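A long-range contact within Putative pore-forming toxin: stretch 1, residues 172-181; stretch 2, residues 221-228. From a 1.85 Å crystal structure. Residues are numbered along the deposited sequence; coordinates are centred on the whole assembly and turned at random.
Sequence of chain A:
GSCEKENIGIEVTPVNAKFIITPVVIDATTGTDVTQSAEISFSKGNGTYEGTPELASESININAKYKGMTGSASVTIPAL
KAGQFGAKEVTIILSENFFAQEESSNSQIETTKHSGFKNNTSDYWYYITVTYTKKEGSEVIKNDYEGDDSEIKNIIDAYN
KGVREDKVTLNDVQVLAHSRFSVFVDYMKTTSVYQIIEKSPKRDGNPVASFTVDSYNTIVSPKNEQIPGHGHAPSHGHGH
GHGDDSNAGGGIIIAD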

# COMPACT_ATOMS: atom_id res chain seq x y z
N ASP A 172 -2.68 19.92 1.37
CA ASP A 172 -3.13 19.98 2.76
C ASP A 172 -2.05 19.45 3.75
O ASP A 172 -2.36 18.93 4.82
N VAL A 173 -0.79 19.58 3.39
CA VAL A 173 0.27 19.14 4.27
C VAL A 173 0.53 20.27 5.26
O VAL A 173 0.59 21.46 4.92
N GLN A 174 0.66 19.91 6.52
CA GLN A 174 0.74 20.89 7.57
C GLN A 174 2.20 21.26 7.86
O GLN A 174 3.01 20.38 8.17
N VAL A 175 2.50 22.56 7.74
CA VAL A 175 3.77 23.16 8.16
C VAL A 175 3.51 23.79 9.51
O VAL A 175 2.79 24.75 9.60
N LEU A 176 4.09 23.23 10.57
CA LEU A 176 3.81 23.76 11.91
C LEU A 176 4.50 25.07 12.16
O LEU A 176 5.41 25.47 11.44
N ALA A 177 4.04 25.76 13.20
CA ALA A 177 4.79 26.92 13.69
C ALA A 177 6.09 26.44 14.32
O ALA A 177 6.20 25.29 14.81
N HIS A 178 7.11 27.30 14.26
CA HIS A 178 8.40 27.05 14.94
C HIS A 178 8.97 25.70 14.53
O HIS A 178 9.28 24.85 15.39
N SER A 179 9.02 25.47 13.23
CA SER A 179 9.30 24.14 12.68
C SER A 179 10.27 24.18 11.52
O SER A 179 10.22 25.08 10.69
N ARG A 180 11.17 23.21 11.50
CA ARG A 180 12.02 22.91 10.36
C ARG A 180 11.27 21.82 9.61
O ARG A 180 11.15 20.68 10.07
N PHE A 181 10.71 22.21 8.47
CA PHE A 181 9.81 21.36 7.71
C PHE A 181 10.48 20.80 6.48
O PHE A 181 11.19 21.51 5.76
N SER A 221 6.05 11.17 4.15
CA SER A 221 6.25 11.45 5.57
C SER A 221 6.65 12.92 5.71
O SER A 221 7.83 13.23 5.57
N PRO A 222 5.67 13.82 5.88
CA PRO A 222 6.02 15.22 6.17
C PRO A 222 6.61 15.31 7.59
O PRO A 222 6.14 14.63 8.50
N LYS A 223 7.65 16.10 7.75
CA LYS A 223 8.41 16.17 9.00
C LYS A 223 8.41 17.61 9.49
O LYS A 223 8.66 18.54 8.70
N ASN A 224 8.08 17.78 10.77
CA ASN A 224 8.15 19.09 11.44
C ASN A 224 9.10 18.90 12.60
O ASN A 224 8.76 18.25 13.57
N GLU A 225 10.29 19.44 12.47
CA GLU A 225 11.40 19.19 13.40
C GLU A 225 11.88 20.44 14.08
O GLU A 225 11.59 21.56 13.65
N GLN A 226 12.68 20.25 15.14
CA GLN A 226 13.26 21.36 15.84
C GLN A 226 14.18 22.15 14.92
O GLN A 226 15.03 21.56 14.25
N ILE A 227 14.00 23.47 14.92
CA ILE A 227 14.96 24.40 14.30
C ILE A 227 16.12 24.60 15.27
O ILE A 227 15.95 25.22 16.36
N PRO A 228 17.31 24.10 14.92
CA PRO A 228 18.37 24.10 15.94
C PRO A 228 18.71 25.51 16.35
O PRO A 228 18.90 26.37 15.51

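One asparagine side chain holds three separate points of the other stretch: N224, chi1 m at -79°, gives ND2 to Q174 O (3.0 Å), while its OD1 accepts from L176 N (2.8 Å) and from S179 OG (2.6 Å). Its amide thus reaches the backbone of strand 172-175, which forms no beta bridge with strand 221-225, and S179, chi1 t, supplies the hydroxyl that completes the cluster. The rule to read here is that one amide, with both its donor and its acceptor used, can tie a strand and the loop after it to a strand with which they form no ladder.

The neighbouring ladder is ordinary antiparallel sheet. R180 N donates to E225 O (2.7 Å) and E225 N to R180 O (2.8 Å), and, with the alternation of a beta strand, the next pair, F181 with N224, sends its side chains to the opposite face. There F181, chi1 t, turns its ring edge to N224, CD1 lying 3.5 Å from OD1, and its CE1 reaches P222 CB at 4.0 Å. V173, also t, points toward the same proline, its CG1 3.5 Å from P222 CB.

On the other face R180 extends, with chi1 to chi3 all t, past E225 (m). Water 2 donates to R180 O (2.9 Å) and weakly to E225 OE1 (3.0 Å).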

# COMPACT_ATOMS: atom_id res chain seq x y z
CB ASP A 172 -4.37 19.13 2.89
CG ASP A 172 -4.08 17.68 2.55
OD1 ASP A 172 -3.58 17.40 1.43
OD2 ASP A 172 -4.32 16.83 3.42
CB VAL A 173 1.49 18.75 3.47
CG1 VAL A 173 2.65 18.30 4.39
CG2 VAL A 173 1.12 17.65 2.47
CB GLN A 174 0.07 20.31 8.78
CG GLN A 174 -0.22 21.23 9.90
CD GLN A 174 -1.41 20.73 10.72
OE1 GLN A 174 -2.32 20.10 10.17
NE2 GLN A 174 -1.40 21.01 12.01
CB VAL A 175 4.29 24.26 7.18
CG1 VAL A 175 5.61 24.84 7.70
CG2 VAL A 175 4.44 23.70 5.79
CB LEU A 176 4.19 22.73 13.00
CG LEU A 176 3.32 21.47 13.08
CD1 LEU A 176 3.78 20.56 14.21
CD2 LEU A 176 1.85 21.85 13.28
CB ALA A 177 3.95 27.72 14.68
CB HIS A 178 8.24 27.16 16.46
CG HIS A 178 7.68 28.48 16.91
ND1 HIS A 178 8.41 29.65 16.88
CD2 HIS A 178 6.46 28.81 17.40
CE1 HIS A 178 7.67 30.65 17.34
NE2 HIS A 178 6.48 30.17 17.66
CB SER A 179 8.01 23.47 12.21
OG SER A 179 8.30 22.25 11.56
CB ARG A 180 13.38 22.40 10.85
CG ARG A 180 14.35 22.04 9.77
CD ARG A 180 15.64 21.53 10.37
NE ARG A 180 16.74 21.72 9.44
CZ ARG A 180 17.33 22.89 9.19
NH1 ARG A 180 16.94 24.02 9.81
NH2 ARG A 180 18.32 22.94 8.30
CB PHE A 181 8.56 22.17 7.31
CG PHE A 181 7.60 21.42 6.41
CD1 PHE A 181 6.62 20.60 6.94
CD2 PHE A 181 7.71 21.50 5.02
CE1 PHE A 181 5.77 19.85 6.09
CE2 PHE A 181 6.85 20.81 4.18
CZ PHE A 181 5.88 19.97 4.72
CB SER A 221 7.34 10.57 6.10
OG SER A 221 7.04 9.20 5.93
CB PRO A 222 4.68 15.95 6.09
CG PRO A 222 3.69 14.91 5.51
CD PRO A 222 4.23 13.60 5.88
CB LYS A 223 9.84 15.77 8.71
CG LYS A 223 9.99 14.31 8.29
CD LYS A 223 9.70 13.35 9.45
CE LYS A 223 10.20 11.90 9.14
NZ LYS A 223 9.50 10.91 9.99
CB ASN A 224 6.77 19.57 11.89
CG ASN A 224 5.96 20.17 10.74
OD1 ASN A 224 6.17 21.31 10.33
ND2 ASN A 224 5.03 19.39 10.22
CB GLU A 225 12.56 18.64 12.60
CG GLU A 225 12.24 17.30 12.00
CD GLU A 225 13.37 16.80 11.13
OE1 GLU A 225 14.23 17.64 10.73
OE2 GLU A 225 13.36 15.56 10.88
CB GLN A 226 14.05 20.88 17.06
CG GLN A 226 14.69 21.99 17.88
CD GLN A 226 13.68 22.87 18.58
OE1 GLN A 226 12.70 22.38 19.19
NE2 GLN A 226 13.93 24.18 18.55
CB ILE A 227 14.36 25.76 13.99
CG1 ILE A 227 13.18 25.64 13.01
CG2 ILE A 227 15.43 26.71 13.41
CD1 ILE A 227 12.50 26.96 12.76
CB PRO A 228 19.53 23.37 15.25
CG PRO A 228 18.85 22.53 14.18
CD PRO A 228 17.76 23.44 13.68
O HOH W 1 11.68 24.48 16.38
O HOH W 2 12.34 18.57 8.56